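Local atomic coordinates of putative exported protein (Burkholderia pseudomallei, PDB entry 4JGB), a protein that probably binds NAD(P) through a Rossmann-type domain and may act as an oxidoreductase on CH-NH groups. Residues A[15-18]-A[19-23]; A[84-87]-A[88-92]. All blocks are in the same frame, centred on the assembly; numbering follows the deposited sequence.

Contact 1 of 2, residues A[15-18]-A[19-23]. With SO4 (sulfate ion), chain D.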
# COMPACT_ATOMS: atom_id res chain seq x y z
N GLY A 15 0.66 12.23 -0.70
CA GLY A 15 1.71 11.76 -1.59
C GLY A 15 1.21 11.63 -3.03
O GLY A 15 0.03 11.80 -3.32
N MET A 16 2.15 11.35 -3.91
CA MET A 16 1.91 11.13 -5.31
C MET A 16 1.00 9.89 -5.47
O MET A 16 -0.02 9.91 -6.21
CB MET A 16 3.29 10.97 -5.98
CG MET A 16 3.29 10.96 -7.48
SD MET A 16 2.77 9.31 -8.00
CE MET A 16 4.31 8.42 -7.98
N ILE A 17 1.33 8.82 -4.74
CA ILE A 17 0.49 7.61 -4.74
C ILE A 17 -0.76 7.77 -3.88
O ILE A 17 -1.89 7.41 -4.29
CB ILE A 17 1.27 6.36 -4.27
CG1 ILE A 17 2.46 6.12 -5.21
CG2 ILE A 17 0.34 5.15 -4.19
CD1 ILE A 17 3.37 4.94 -4.80
N GLY A 18 -0.55 8.32 -2.69
CA GLY A 18 -1.62 8.42 -1.71
C GLY A 18 -2.76 9.34 -2.14
O GLY A 18 -3.92 9.01 -1.92
N SER A 19 -2.44 10.49 -2.71
CA SER A 19 -3.47 11.42 -3.21
C SER A 19 -4.36 10.79 -4.29
O SER A 19 -5.56 11.06 -4.37
CB SER A 19 -2.82 12.69 -3.74
OG SER A 19 -2.04 12.39 -4.91
N ARG A 20 -3.77 9.91 -5.10
CA ARG A 20 -4.51 9.21 -6.18
C ARG A 20 -5.40 8.11 -5.63
O ARG A 20 -6.51 7.87 -6.11
CB ARG A 20 -3.52 8.71 -7.22
CG ARG A 20 -3.15 9.84 -8.15
CD ARG A 20 -1.83 9.67 -8.85
NE ARG A 20 -1.50 10.87 -9.65
CZ ARG A 20 -0.77 11.90 -9.22
NH1 ARG A 20 -0.31 11.92 -7.99
NH2 ARG A 20 -0.52 12.92 -10.02
N ILE A 21 -4.92 7.46 -4.58
CA ILE A 21 -5.74 6.50 -3.87
C ILE A 21 -6.96 7.20 -3.24
O ILE A 21 -8.08 6.75 -3.42
CB ILE A 21 -4.91 5.70 -2.83
CG1 ILE A 21 -3.89 4.81 -3.57
CG2 ILE A 21 -5.83 4.90 -1.91
CD1 ILE A 21 -2.87 4.09 -2.69
N ALA A 22 -6.74 8.31 -2.52
CA ALA A 22 -7.84 9.01 -1.88
C ALA A 22 -8.88 9.47 -2.88
O ALA A 22 -10.06 9.36 -2.63
CB ALA A 22 -7.34 10.21 -1.05
N ALA A 23 -8.44 10.01 -4.00
CA ALA A 23 -9.35 10.53 -5.02
C ALA A 23 -10.12 9.39 -5.72
O ALA A 23 -11.32 9.53 -6.05
CB ALA A 23 -8.57 11.34 -6.05
S SO4 D . 4.95 9.42 -2.61
O1 SO4 D . 3.85 8.55 -3.15
O2 SO4 D . 4.70 10.88 -2.81
O3 SO4 D . 5.16 9.17 -1.15
O4 SO4 D . 6.22 9.06 -3.30
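Gly15 O takes Ser19 N at 2.9 Å and opens the backbone bonding of the first turns of helix 16-27. Arg20 N makes only a weak bond to Ile17 O, and its side chain takes Met16 O instead. Ile21 N bonds to Ile17 O, and Ala22 N to Gly18 O. Gly15 O is gripped twice, because Ser19 OG also donates to it at 2.7 Å. The hydroxyl lies in the carbonyl plane, whereas Ser19 N sits above it. With chi1 at 66°, OG is folded back between the backbone N and the carbonyl carbon. Arg20 NH1 reaches a lone pair of Met16 O at 2.7 Å, and the oxygen lies at the edge of the guanidinium, near its plane. NE forms a salt bridge with Glu189, which gives the guanidinium a second partner and should limit its rotation. On another side of the helix, Ile17 CG2 meets Ile21 CD1 at 3.7 Å. Met16 N and Ile17 N donate to sulfate O2 and O1 in nearly straight bonds. Gly74 N, Lys76 N and Gln77 NE2 complete its hold. The sulfate, probably from the crystallisation liquor, follows a glycine-rich turn, consistent with the dinucleotide-phosphate site of Rossmann folds.

Contact 2 of 2, residues A[84-87]-A[88-92]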
# COMPACT_ATOMS: atom_id res chain seq x y z
N VAL A 84 9.16 -1.09 8.37
CA VAL A 84 8.67 -2.14 9.31
C VAL A 84 7.80 -1.59 10.47
O VAL A 84 6.72 -2.15 10.76
CB VAL A 84 9.84 -3.01 9.87
CG1 VAL A 84 9.36 -3.94 11.00
CG2 VAL A 84 10.45 -3.81 8.74
N ALA A 85 8.26 -0.53 11.14
CA ALA A 85 7.52 0.06 12.26
C ALA A 85 6.12 0.52 11.81
O ALA A 85 5.15 0.32 12.53
CB ALA A 85 8.28 1.21 12.87
N VAL A 86 6.02 1.11 10.61
CA VAL A 86 4.72 1.49 10.07
C VAL A 86 3.78 0.28 9.97
O VAL A 86 2.70 0.30 10.54
CB VAL A 86 4.80 2.17 8.68
CG1 VAL A 86 3.40 2.36 8.11
CG2 VAL A 86 5.47 3.54 8.79
N ALA A 87 4.20 -0.76 9.25
CA ALA A 87 3.46 -2.02 9.18
C ALA A 87 3.03 -2.55 10.58
O ALA A 87 1.87 -2.93 10.80
CB ALA A 87 4.28 -3.08 8.43
N LYS A 88 3.99 -2.59 11.51
CA LYS A 88 3.75 -3.05 12.87
C LYS A 88 2.72 -2.19 13.58
O LYS A 88 1.81 -2.70 14.27
CB LYS A 88 5.04 -3.10 13.68
CG LYS A 88 6.00 -4.20 13.24
CD LYS A 88 7.10 -4.49 14.28
CE LYS A 88 7.99 -5.62 13.76
NZ LYS A 88 9.02 -6.15 14.70
N ALA A 89 2.85 -0.88 13.41
CA ALA A 89 1.96 0.07 14.10
C ALA A 89 0.57 -0.01 13.52
O ALA A 89 -0.42 0.10 14.24
CB ALA A 89 2.52 1.49 14.04
N LEU A 90 0.49 -0.21 12.20
CA LEU A 90 -0.80 -0.39 11.53
C LEU A 90 -1.53 -1.61 12.03
O LEU A 90 -2.72 -1.54 12.35
CB LEU A 90 -0.62 -0.52 10.01
CG LEU A 90 -0.58 0.74 9.16
CD1 LEU A 90 -0.63 0.31 7.72
CD2 LEU A 90 -1.75 1.67 9.47
N VAL A 91 -0.83 -2.74 12.08
CA VAL A 91 -1.42 -4.01 12.51
C VAL A 91 -1.89 -3.89 13.95
O VAL A 91 -3.00 -4.33 14.27
CB VAL A 91 -0.41 -5.17 12.42
CG1 VAL A 91 -0.92 -6.38 13.19
CG2 VAL A 91 -0.11 -5.52 10.98
N ASP A 92 -1.07 -3.29 14.82
CA ASP A 92 -1.45 -3.16 16.25
C ASP A 92 -2.69 -2.26 16.42
O ASP A 92 -3.65 -2.59 17.15
CB ASP A 92 -0.25 -2.64 17.07
CG ASP A 92 -0.61 -2.38 18.51
OD1 ASP A 92 -1.07 -3.33 19.18
OD2 ASP A 92 -0.44 -1.24 18.99
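Lys88 lays its aliphatic chain alongside Val84, one turn earlier on the same helix. The two side chains point the same way, and Lys88 CE rests against Val84 CG1 at 3.5 Å. This is an i to i+4 contact within helix 83-97, the helix of a beta-alpha-beta unit between strands 68-71 and 101-105 of the Rossmann fold. Val84 CG1 stands anti to the backbone N, with chi1 at 171°. That torsion sets this methyl beside the carbonyl carbon, on the side where the lysine passes. The lysine chain is extended beyond CG, which carries its ammonium end away from the backbone of residues 84-87.

Four successive backbone bonds hold the turns together. Lys88 N donates to Val84 O at 2.9 Å, and Ala89 N to Ala85 O at 2.7 Å. Leu90 N and Val91 N continue the pattern onto Val86 O and Ala87 O. CB of Ala89 comes within 3.3 Å of Ala85 O.

The faces of the helix differ in their surroundings. Leu90 is buried and faces the sheet, where it touches Val69 and Ser71 of strand 68-71. Val86 also meets Ser71, and packs on Leu53 and Phe54 as well. Its own contact with Leu90 is loose, with CG1 of Val86 4.4 Å from CG of Leu90. Val84, Lys88 and Val91 instead border helix 130-143, touching Asp138, Tyr142 and Leu143 between them. This is structural packing: one side of the helix rests on strand 68-71 and another borders helix 130-143. Val91 is buried, and its CG2 methyl sits 3.3 Å from Ala87 O.

In the fold
From the N terminus, strand 7-11 leads to contact 1 at the start of helix 16-27, and strand 31-36 completes that beta-alpha-beta unit. Further along, strand 68-71 leads into helix 83-97, which carries contact 2, and strand 101-105 follows. The contacts are in series. They neither nest nor cross, and neither closes a long loop. The centres of contacts 1 and 2 lie about 20 Å apart. Strands 7-11 and 68-71 are neighbours in the sheet, and the crossovers run outward from them in the two directions. Being right-handed, they put the two helices on opposite faces. Loop 72-82, which leads into the helix of contact 2, supplies Gly74, Lys76 and Gln77 to the sulfate of contact 1.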